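Local coordinates for protein lectin CEL-I, N-acetyl-D-galactosamine-specific C-type (Cucumaria echinata, PDB 4WQQ) that binds sugars through calcium, as a C-type lectin specific for N-acetyl-D-galactosamine, engineered here to recognise mannose, at residues A[26-31]-A[44-49]; A[75-80]-A[84-89]; A[113-116]-A[122-125]. The protein carries 3 engineered substitutions. One frame throughout, in Å; residues are numbered along the deposited sequence.

How the interactions relate
Interactions 1 and 3 are buried; interaction 2 is partly buried. Interaction 1 lays a helix on strand 42-46 through methyl contacts and one water, with no direct hydrogen bond across it. Interactions 2 and 3 are antiparallel hairpins of the same sheet, stitched by backbone bonds, and each carries side chains of a calcium site: a carboxylate stacked on a phenyl ring in 75-80/84-89, an amide shared between metal, sugar and protein in 113-116/122-125. Strands 71-77 and 112-116 are neighbours, bonded from Leu76 O to Gly113 N, and Phe85 packs on Asp125. Interaction 1 meets interaction 2 through polar side-chain bonds and packing, and touches interaction 3 where Val49 packs on Trp123 and Phe115.

Interaction 1: A[26-31]-A[44-49]; sequences ENAHHE and SDLVSV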
loop_
_atom_site.group_PDB
_atom_site.type_symbol
_atom_site.label_atom_id
_atom_site.label_comp_id
_atom_site.label_asym_id
_atom_site.label_seq_id
_atom_site.Cartn_x
_atom_site.Cartn_y
_atom_site.Cartn_z
ATOM N N GLU A 26 15.010 -10.884 16.839
ATOM C CA GLU A 26 14.100 -10.019 17.606
ATOM C C GLU A 26 14.164 -8.611 17.063
ATOM O O GLU A 26 13.122 -7.974 16.845
ATOM C CB GLU A 26 14.509 -10.044 19.078
ATOM C CG GLU A 26 13.326 -10.205 19.996
ATOM C CD GLU A 26 12.872 -8.905 20.578
ATOM O OE1 GLU A 26 13.046 -8.730 21.824
ATOM O OE2 GLU A 26 12.344 -8.068 19.789
ATOM N N ASN A 27 15.347 -8.089 16.778
ATOM C CA ASN A 27 15.407 -6.740 16.285
ATOM C C ASN A 27 14.946 -6.638 14.826
ATOM O O ASN A 27 14.301 -5.701 14.460
ATOM C CB ASN A 27 16.793 -6.165 16.411
ATOM C CG ASN A 27 16.852 -4.741 15.933
ATOM O OD1 ASN A 27 16.177 -3.845 16.497
ATOM N ND2 ASN A 27 17.595 -4.511 14.909
ATOM N N ALA A 28 15.235 -7.675 14.006
ATOM C CA ALA A 28 14.683 -7.704 12.654
ATOM C C ALA A 28 13.109 -7.663 12.682
ATOM O O ALA A 28 12.484 -7.000 11.868
ATOM C CB ALA A 28 15.214 -8.900 11.925
ATOM N N HIS A 29 12.508 -8.437 13.565
ATOM C CA HIS A 29 11.085 -8.523 13.713
ATOM C C HIS A 29 10.538 -7.130 14.033
ATOM O O HIS A 29 9.607 -6.641 13.372
ATOM C CB HIS A 29 10.753 -9.523 14.805
ATOM C CG HIS A 29 9.289 -9.739 14.989
ATOM N ND1 HIS A 29 8.768 -10.354 16.088
ATOM C CD2 HIS A 29 8.257 -9.558 14.137
ATOM C CE1 HIS A 29 7.445 -10.425 15.964
ATOM N NE2 HIS A 29 7.110 -9.935 14.792
ATOM N N HIS A 30 11.135 -6.513 15.069
ATOM C CA HIS A 30 10.837 -5.122 15.429
ATOM C C HIS A 30 10.943 -4.152 14.257
ATOM O O HIS A 30 10.022 -3.370 14.031
ATOM C CB HIS A 30 11.759 -4.691 16.597
ATOM C CG HIS A 30 11.733 -3.220 16.880
ATOM N ND1 HIS A 30 10.782 -2.632 17.698
ATOM C CD2 HIS A 30 12.514 -2.219 16.426
ATOM C CE1 HIS A 30 10.996 -1.324 17.745
ATOM N NE2 HIS A 30 12.023 -1.050 16.969
ATOM N N GLU A 31 12.045 -4.181 13.502
ATOM C CA GLU A 31 12.252 -3.269 12.431
ATOM C C GLU A 31 11.194 -3.468 11.360
ATOM O O GLU A 31 10.598 -2.508 10.888
ATOM C CB GLU A 31 13.634 -3.486 11.794
ATOM C CG GLU A 31 14.769 -2.880 12.601
ATOM C CD GLU A 31 14.662 -1.375 12.721
ATOM O OE1 GLU A 31 15.035 -0.868 13.793
ATOM O OE2 GLU A 31 14.214 -0.710 11.767
ATOM N N SER A 44 3.254 -4.785 8.075
ATOM C CA SER A 44 4.613 -5.088 7.711
ATOM C C SER A 44 5.166 -6.036 8.732
ATOM O O SER A 44 4.968 -5.864 9.906
ATOM C CB SER A 44 5.427 -3.796 7.634
ATOM O OG SER A 44 6.796 -4.007 7.280
ATOM N N ASP A 45 5.866 -7.072 8.285
ATOM C CA ASP A 45 6.341 -8.114 9.209
ATOM C C ASP A 45 7.500 -8.837 8.554
ATOM O O ASP A 45 7.847 -8.587 7.348
ATOM C CB ASP A 45 5.179 -9.023 9.545
ATOM C CG ASP A 45 5.263 -9.639 10.909
ATOM O OD1 ASP A 45 6.397 -9.999 11.360
ATOM O OD2 ASP A 45 4.190 -9.906 11.503
ATOM N N LEU A 46 8.200 -9.644 9.296
ATOM C CA LEU A 46 9.156 -10.550 8.671
ATOM C C LEU A 46 8.444 -11.414 7.607
ATOM O O LEU A 46 7.307 -11.754 7.769
ATOM C CB LEU A 46 9.802 -11.452 9.727
ATOM C CG LEU A 46 10.949 -10.774 10.506
ATOM C CD1 LEU A 46 11.292 -11.553 11.747
ATOM C CD2 LEU A 46 12.194 -10.503 9.671
ATOM N N VAL A 47 9.144 -11.741 6.542
ATOM C CA VAL A 47 8.568 -12.503 5.414
ATOM C C VAL A 47 8.084 -13.864 5.909
ATOM O O VAL A 47 8.750 -14.573 6.699
ATOM C CB VAL A 47 9.623 -12.567 4.270
ATOM C CG1 VAL A 47 10.841 -13.355 4.715
ATOM C CG2 VAL A 47 9.026 -13.143 3.012
ATOM N N SER A 48 6.894 -14.240 5.446
ATOM C CA SER A 48 6.397 -15.609 5.538
ATOM C C SER A 48 6.414 -16.203 4.145
ATOM O O SER A 48 6.311 -15.447 3.198
ATOM C CB SER A 48 5.019 -15.623 6.128
ATOM O OG SER A 48 4.094 -14.892 5.331
ATOM N N VAL A 49 6.501 -17.534 4.032
ATOM C CA VAL A 49 6.789 -18.223 2.710
ATOM C C VAL A 49 5.733 -19.308 2.535
ATOM O O VAL A 49 5.592 -20.186 3.383
ATOM C CB VAL A 49 8.212 -18.783 2.653
ATOM C CG1 VAL A 49 8.530 -19.363 1.260
ATOM C CG2 VAL A 49 9.202 -17.651 2.921
HETATM O O HOH W 1 4.453 -9.707 14.180
#
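His29 reaches from the helix across to Leu46 and Asp45 of the strand, and each part of its side chain finds a different neighbour. Its CB rests against one branch of the leucine, 3.7 Å from Leu46 CD1, a methyl that also touches the histidine CA at 3.6 Å. CG stands opposite the backbone N (chi1 -177°), which turns the imidazole toward the aspartate. The ring then presents its edge: His29 CD2 lies 3.4 Å from Asp45 OD1, which sits close to the ring plane, and ring and carboxylate are turned only 10° from one another. At the far end His29 NE2 meets a water in the plane of the ring at 2.7 Å, and the same water donates to Asp45 OD2, also at 2.7 Å, making a water bridge where no direct hydrogen bond forms.

This is the first helix of the C-type lectin domain lying on the sheet: the segments 26-31 and 44-46 run nearly antiparallel, their axes 7.1 Å apart at closest. Leu46 makes the apolar part of the contact. It points toward the helix and splits its two methyls, CD1 going to His29 and CD2 to the methyl of Ala28, 4.1 Å from Ala28 CB. Tyr134 and Trp73, on other strands of the sheet, also touch Ala28, while Trp25, a turn earlier, packs against both the histidine ring and Leu46. The carboxylate of Asp45 is gripped at both oxygens. OD1 takes a hydrogen bond with Thr88 OG1 and a weak, bent one from its own neighbour, Leu46 N, whereas OD2 adds a salt bridge to Arg43 beside the bridging water.

Interaction 2: A[75-80]-A[84-89]; sequences GLYDKY and DFIWTD. With CA (calcium ion), chain E.
A short antiparallel hairpin pairs Leu76 and Tyr77 with Trp87 and Ile86 and leads into a calcium site at Asp78. Two bonds close the Tyr77-Ile86 pair, Tyr77 N to Ile86 O at 2.9 Å and Ile86 N back to Tyr77 O, the latter almost straight at 170°; a third runs from Thr88 N to Gly75 O at 2.8 Å. On one face of the sheet Leu76 sets a methyl squarely over the indole, with CD1 3.7 Å from the centroid of the Trp87 six-membered ring, while its CG leans on Phe85 CB. Tyr77 turns to the other face, where its CE1 meets Ile86 CG1 at 3.7 Å and the methyl of Thr88, and Trp25 of helix 25-34 stacks on its ring.

In the C-type lectin domain this hairpin borders the calcium-binding loops. Asp78 CB lies over the centre of the Phe85 ring, 3.6 Å from its centroid. With CG between the backbone N and the carbonyl carbon (chi1 75°), the carboxylate continues flat above the same face, its plane 10° from that of the ring. Both oxygens grip the calcium, Asp78 OD1 and OD2 each at 2.5 Å, beside a water, Glu82, Asn105, Glu110 and Asp111. These two metal bonds hold the carboxylate, and a bond from Gly83 N to OD2 adds to the restraint.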
loop_
_atom_site.group_PDB
_atom_site.type_symbol
_atom_site.label_atom_id
_atom_site.label_comp_id
_atom_site.label_asym_id
_atom_site.label_seq_id
_atom_site.Cartn_x
_atom_site.Cartn_y
_atom_site.Cartn_z
ATOM N N GLY A 75 10.050 -14.876 9.181
ATOM C CA GLY A 75 9.152 -14.729 10.304
ATOM C C GLY A 75 8.721 -15.997 11.031
ATOM O O GLY A 75 7.680 -16.011 11.644
ATOM N N LEU A 76 9.579 -17.001 11.046
ATOM C CA LEU A 76 9.224 -18.345 11.535
ATOM C C LEU A 76 9.876 -18.556 12.880
ATOM O O LEU A 76 11.072 -18.288 13.053
ATOM C CB LEU A 76 9.720 -19.433 10.546
ATOM C CG LEU A 76 9.178 -20.857 10.707
ATOM C CD1 LEU A 76 7.763 -20.955 10.267
ATOM C CD2 LEU A 76 10.020 -21.833 9.934
ATOM N N TYR A 77 9.066 -18.959 13.863
ATOM C CA TYR A 77 9.661 -19.199 15.187
ATOM C C TYR A 77 8.888 -20.198 16.022
ATOM O O TYR A 77 7.661 -20.402 15.817
ATOM C CB TYR A 77 9.841 -17.844 15.905
ATOM C CG TYR A 77 8.618 -17.117 16.491
ATOM C CD1 TYR A 77 7.457 -16.901 15.799
ATOM C CD2 TYR A 77 8.687 -16.593 17.791
ATOM C CE1 TYR A 77 6.362 -16.227 16.374
ATOM C CE2 TYR A 77 7.619 -15.887 18.351
ATOM C CZ TYR A 77 6.469 -15.707 17.640
ATOM O OH TYR A 77 5.430 -15.052 18.186
ATOM N N ASP A 78 9.579 -20.817 17.011
ATOM C CA ASP A 78 8.896 -21.763 17.903
ATOM C C ASP A 78 9.133 -21.490 19.394
ATOM O O ASP A 78 9.237 -22.413 20.212
ATOM C CB ASP A 78 9.272 -23.199 17.536
ATOM C CG ASP A 78 10.705 -23.604 17.981
ATOM O OD1 ASP A 78 11.605 -22.777 18.043
ATOM O OD2 ASP A 78 10.947 -24.781 18.226
ATOM N N LYS A 79 9.249 -20.207 19.727
ATOM C CA LYS A 79 9.335 -19.720 21.075
ATOM C C LYS A 79 8.194 -20.228 21.958
ATOM O O LYS A 79 8.432 -20.631 23.068
ATOM C CB LYS A 79 9.312 -18.180 21.110
ATOM C CG LYS A 79 9.395 -17.620 22.496
ATOM C CD LYS A 79 9.422 -16.099 22.588
ATOM C CE LYS A 79 9.148 -15.739 24.053
ATOM N NZ LYS A 79 9.689 -14.410 24.365
ATOM N N TYR A 80 6.959 -20.174 21.484
ATOM C CA TYR A 80 5.801 -20.483 22.337
ATOM C C TYR A 80 5.550 -21.971 22.490
ATOM O O TYR A 80 5.123 -22.436 23.594
ATOM C CB TYR A 80 4.550 -19.712 21.850
ATOM C CG TYR A 80 4.734 -18.261 22.274
ATOM C CD1 TYR A 80 4.613 -17.907 23.622
ATOM C CD2 TYR A 80 5.156 -17.298 21.375
ATOM C CE1 TYR A 80 4.879 -16.623 24.046
ATOM C CE2 TYR A 80 5.438 -15.999 21.789
ATOM C CZ TYR A 80 5.334 -15.679 23.108
ATOM O OH TYR A 80 5.591 -14.404 23.521
ATOM N N ASP A 84 6.982 -26.587 17.182
ATOM C CA ASP A 84 5.778 -26.230 16.428
ATOM C C ASP A 84 5.925 -24.775 15.916
ATOM O O ASP A 84 5.490 -23.825 16.550
ATOM C CB ASP A 84 4.539 -26.369 17.261
ATOM C CG ASP A 84 4.192 -27.792 17.598
ATOM O OD1 ASP A 84 4.642 -28.731 16.883
ATOM O OD2 ASP A 84 3.393 -27.964 18.578
ATOM N N PHE A 85 6.598 -24.635 14.784
ATOM C CA PHE A 85 6.895 -23.309 14.258
ATOM C C PHE A 85 5.641 -22.625 13.782
ATOM O O PHE A 85 4.762 -23.277 13.241
ATOM C CB PHE A 85 7.960 -23.398 13.145
ATOM C CG PHE A 85 9.375 -23.585 13.698
ATOM C CD1 PHE A 85 9.843 -24.836 14.027
ATOM C CD2 PHE A 85 10.209 -22.497 13.958
ATOM C CE1 PHE A 85 11.115 -24.997 14.568
ATOM C CE2 PHE A 85 11.464 -22.656 14.482
ATOM C CZ PHE A 85 11.916 -23.930 14.826
ATOM N N ILE A 86 5.569 -21.316 14.016
ATOM C CA ILE A 86 4.521 -20.467 13.511
ATOM C C ILE A 86 5.138 -19.242 12.776
ATOM O O ILE A 86 6.331 -18.904 12.972
ATOM C CB ILE A 86 3.590 -20.013 14.639
ATOM C CG1 ILE A 86 4.352 -19.279 15.752
ATOM C CG2 ILE A 86 2.744 -21.159 15.163
ATOM C CD1 ILE A 86 3.485 -18.547 16.705
ATOM N N TRP A 87 4.299 -18.585 11.934
ATOM C CA TRP A 87 4.671 -17.283 11.353
ATOM C C TRP A 87 4.247 -16.118 12.218
ATOM O O TRP A 87 3.099 -16.117 12.709
ATOM C CB TRP A 87 4.029 -17.124 9.990
ATOM C CG TRP A 87 4.496 -18.086 8.905
ATOM C CD1 TRP A 87 3.693 -19.034 8.262
ATOM C CD2 TRP A 87 5.777 -18.209 8.328
ATOM N NE1 TRP A 87 4.417 -19.706 7.363
ATOM C CE2 TRP A 87 5.708 -19.240 7.360
ATOM C CE3 TRP A 87 7.007 -17.570 8.523
ATOM C CZ2 TRP A 87 6.810 -19.641 6.592
ATOM C CZ3 TRP A 87 8.109 -17.978 7.721
ATOM C CH2 TRP A 87 8.003 -18.951 6.775
ATOM N N THR A 88 5.101 -15.117 12.340
ATOM C CA THR A 88 4.773 -13.931 13.106
ATOM C C THR A 88 3.554 -13.183 12.568
ATOM O O THR A 88 2.871 -12.539 13.361
ATOM C CB THR A 88 5.931 -12.945 13.180
ATOM O OG1 THR A 88 6.363 -12.588 11.858
ATOM C CG2 THR A 88 7.106 -13.528 13.979
ATOM N N ASP A 89 3.268 -13.331 11.260
ATOM C CA ASP A 89 2.172 -12.602 10.586
ATOM C C ASP A 89 0.830 -13.265 10.723
ATOM O O ASP A 89 -0.193 -12.724 10.278
ATOM C CB ASP A 89 2.488 -12.274 9.117
ATOM C CG ASP A 89 2.531 -13.460 8.191
ATOM O OD1 ASP A 89 2.242 -14.610 8.639
ATOM O OD2 ASP A 89 2.995 -13.255 7.044
HETATM CA CA CA E . 13.291 -24.459 18.900
HETATM O O HOH W 2 13.812 -25.704 16.976
#

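Interaction 3: A[113-116]-A[122-125]; sequences GQFR and AWND. With CA (calcium ion), chain F; MAN (alpha-D-mannopyranose), chain H.
Ala122 meets Arg116 through the backbone: Arg116 N donates to Ala122 O at 3.0 Å, and the first carbons of the arginine side chain pass beside the same oxygen. Next comes Trp123, whose indole runs alongside Phe115 into the interior. The two ring planes are nearly parallel, 9° apart, but displaced so far that there is little overlap; Phe115 CE1 comes within 3.4 Å of Trp123 NE1. That nitrogen has its hydrogen bond with Gln55 of helix 52-65, which also packs on Phe115.

Asn124 holds the middle of the hairpin. Its backbone bonds with Gln114 in both directions, Asn124 N lying 2.9 Å from Gln114 O, and its side chain leaves on the face shared with Gln114. With CG placed opposite the backbone N (chi1 177°), the amide reaches the sugar site. OD1 binds calcium at 2.4 Å. ND2 donates twice, to Gln114 OE1 at 3.0 Å and to O4 of the mannose, also at 3.0 Å. Three partners thus fix the rotation of the amide, and Gln114, itself tied to Asn126, acts as a second-shell support. The Arg116 guanidinium stacks one face on this amide, planes 10° apart, and sends NH2 to mannose O1 in a weak bond.

Asp125 follows with two ligands for the same metal, its backbone O and its OD1, the latter at 2.3 Å from the ion, while OD2 is held by Asn105 N. Glu110 and the engineered Glu102 and Asn104 complete the protein ligands, and mannose adds O3 and O4. The run Trp-Asn-Asp is the WND motif of C-type lectins, whose last two residues help form the calcium-dependent sugar site.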
loop_
_atom_site.group_PDB
_atom_site.type_symbol
_atom_site.label_atom_id
_atom_site.label_comp_id
_atom_site.label_asym_id
_atom_site.label_seq_id
_atom_site.Cartn_x
_atom_site.Cartn_y
_atom_site.Cartn_z
ATOM N N GLY A 113 13.743 -18.942 12.705
ATOM C CA GLY A 113 13.953 -19.432 11.351
ATOM C C GLY A 113 14.675 -18.476 10.404
ATOM O O GLY A 113 14.584 -17.265 10.557
ATOM N N GLN A 114 15.466 -19.019 9.473
ATOM C CA GLN A 114 16.236 -18.232 8.545
ATOM C C GLN A 114 16.509 -19.070 7.269
ATOM O O GLN A 114 16.598 -20.297 7.346
ATOM C CB GLN A 114 17.587 -17.772 9.185
ATOM C CG GLN A 114 18.471 -18.928 9.641
ATOM C CD GLN A 114 19.754 -18.571 10.371
ATOM O OE1 GLN A 114 20.557 -19.459 10.524
ATOM N NE2 GLN A 114 19.930 -17.349 10.883
ATOM N N PHE A 115 16.646 -18.412 6.134
ATOM C CA PHE A 115 17.255 -19.063 4.941
ATOM C C PHE A 115 18.771 -19.193 5.103
ATOM O O PHE A 115 19.475 -18.262 5.529
ATOM C CB PHE A 115 17.057 -18.193 3.683
ATOM C CG PHE A 115 15.649 -18.109 3.129
ATOM C CD1 PHE A 115 14.533 -18.594 3.771
ATOM C CD2 PHE A 115 15.472 -17.497 1.908
ATOM C CE1 PHE A 115 13.283 -18.455 3.225
ATOM C CE2 PHE A 115 14.232 -17.417 1.319
ATOM C CZ PHE A 115 13.135 -17.877 1.968
ATOM N N ARG A 116 19.303 -20.320 4.680
ATOM C CA ARG A 116 20.698 -20.424 4.250
ATOM C C ARG A 116 20.915 -19.772 2.876
ATOM O O ARG A 116 19.975 -19.601 2.120
ATOM C CB ARG A 116 21.077 -21.934 4.142
ATOM C CG ARG A 116 20.811 -22.588 5.452
ATOM C CD ARG A 116 21.652 -23.770 5.749
ATOM N NE ARG A 116 22.436 -23.430 6.930
ATOM C CZ ARG A 116 22.535 -24.174 8.047
ATOM N NH1 ARG A 116 21.902 -25.390 8.207
ATOM N NH2 ARG A 116 23.285 -23.689 9.019
ATOM N N ALA A 122 17.210 -23.096 1.626
ATOM C CA ALA A 122 16.651 -24.040 2.590
ATOM C C ALA A 122 16.882 -23.504 4.044
ATOM O O ALA A 122 17.888 -22.889 4.355
ATOM C CB ALA A 122 17.299 -25.417 2.452
ATOM N N TRP A 123 15.876 -23.764 4.879
ATOM C CA TRP A 123 15.711 -23.155 6.167
ATOM C C TRP A 123 16.525 -23.852 7.262
ATOM O O TRP A 123 16.711 -25.072 7.263
ATOM C CB TRP A 123 14.254 -23.187 6.583
ATOM C CG TRP A 123 13.248 -22.638 5.610
ATOM C CD1 TRP A 123 13.492 -22.018 4.435
ATOM C CD2 TRP A 123 11.848 -22.710 5.746
ATOM N NE1 TRP A 123 12.324 -21.637 3.856
ATOM C CE2 TRP A 123 11.291 -22.061 4.638
ATOM C CE3 TRP A 123 11.011 -23.228 6.710
ATOM C CZ2 TRP A 123 9.941 -21.929 4.486
ATOM C CZ3 TRP A 123 9.661 -23.102 6.569
ATOM C CH2 TRP A 123 9.137 -22.438 5.472
ATOM N N ASN A 124 17.007 -23.019 8.208
ATOM C CA ASN A 124 17.621 -23.437 9.436
ATOM C C ASN A 124 16.950 -22.681 10.611
ATOM O O ASN A 124 16.487 -21.541 10.443
ATOM C CB ASN A 124 19.068 -23.062 9.390
ATOM C CG ASN A 124 19.788 -23.400 10.657
ATOM O OD1 ASN A 124 19.636 -24.473 11.231
ATOM N ND2 ASN A 124 20.567 -22.436 11.138
ATOM N N ASP A 125 16.883 -23.332 11.768
ATOM C CA ASP A 125 16.605 -22.682 13.022
ATOM C C ASP A 125 17.907 -22.222 13.680
ATOM O O ASP A 125 18.935 -22.939 13.684
ATOM C CB ASP A 125 15.732 -23.538 13.950
ATOM C CG ASP A 125 16.391 -24.889 14.333
ATOM O OD1 ASP A 125 17.327 -25.392 13.653
ATOM O OD2 ASP A 125 15.905 -25.473 15.290
HETATM CA CA CA F . 19.613 -25.302 13.467
HETATM C C1 MAN H . 25.308 -25.530 12.320
HETATM C C2 MAN H . 24.073 -26.381 12.311
HETATM C C3 MAN H . 22.792 -25.563 12.388
HETATM C C4 MAN H . 22.943 -24.519 13.483
HETATM C C5 MAN H . 24.121 -23.601 13.082
HETATM C C6 MAN H . 24.402 -22.420 13.979
HETATM O O1 MAN H . 25.336 -24.998 11.023
HETATM O O2 MAN H . 24.189 -27.132 13.490
HETATM O O3 MAN H . 21.741 -26.464 12.721
HETATM O O4 MAN H . 21.707 -23.834 13.553
HETATM O O5 MAN H . 25.314 -24.453 13.267
HETATM O O6 MAN H . 24.450 -23.090 15.222
#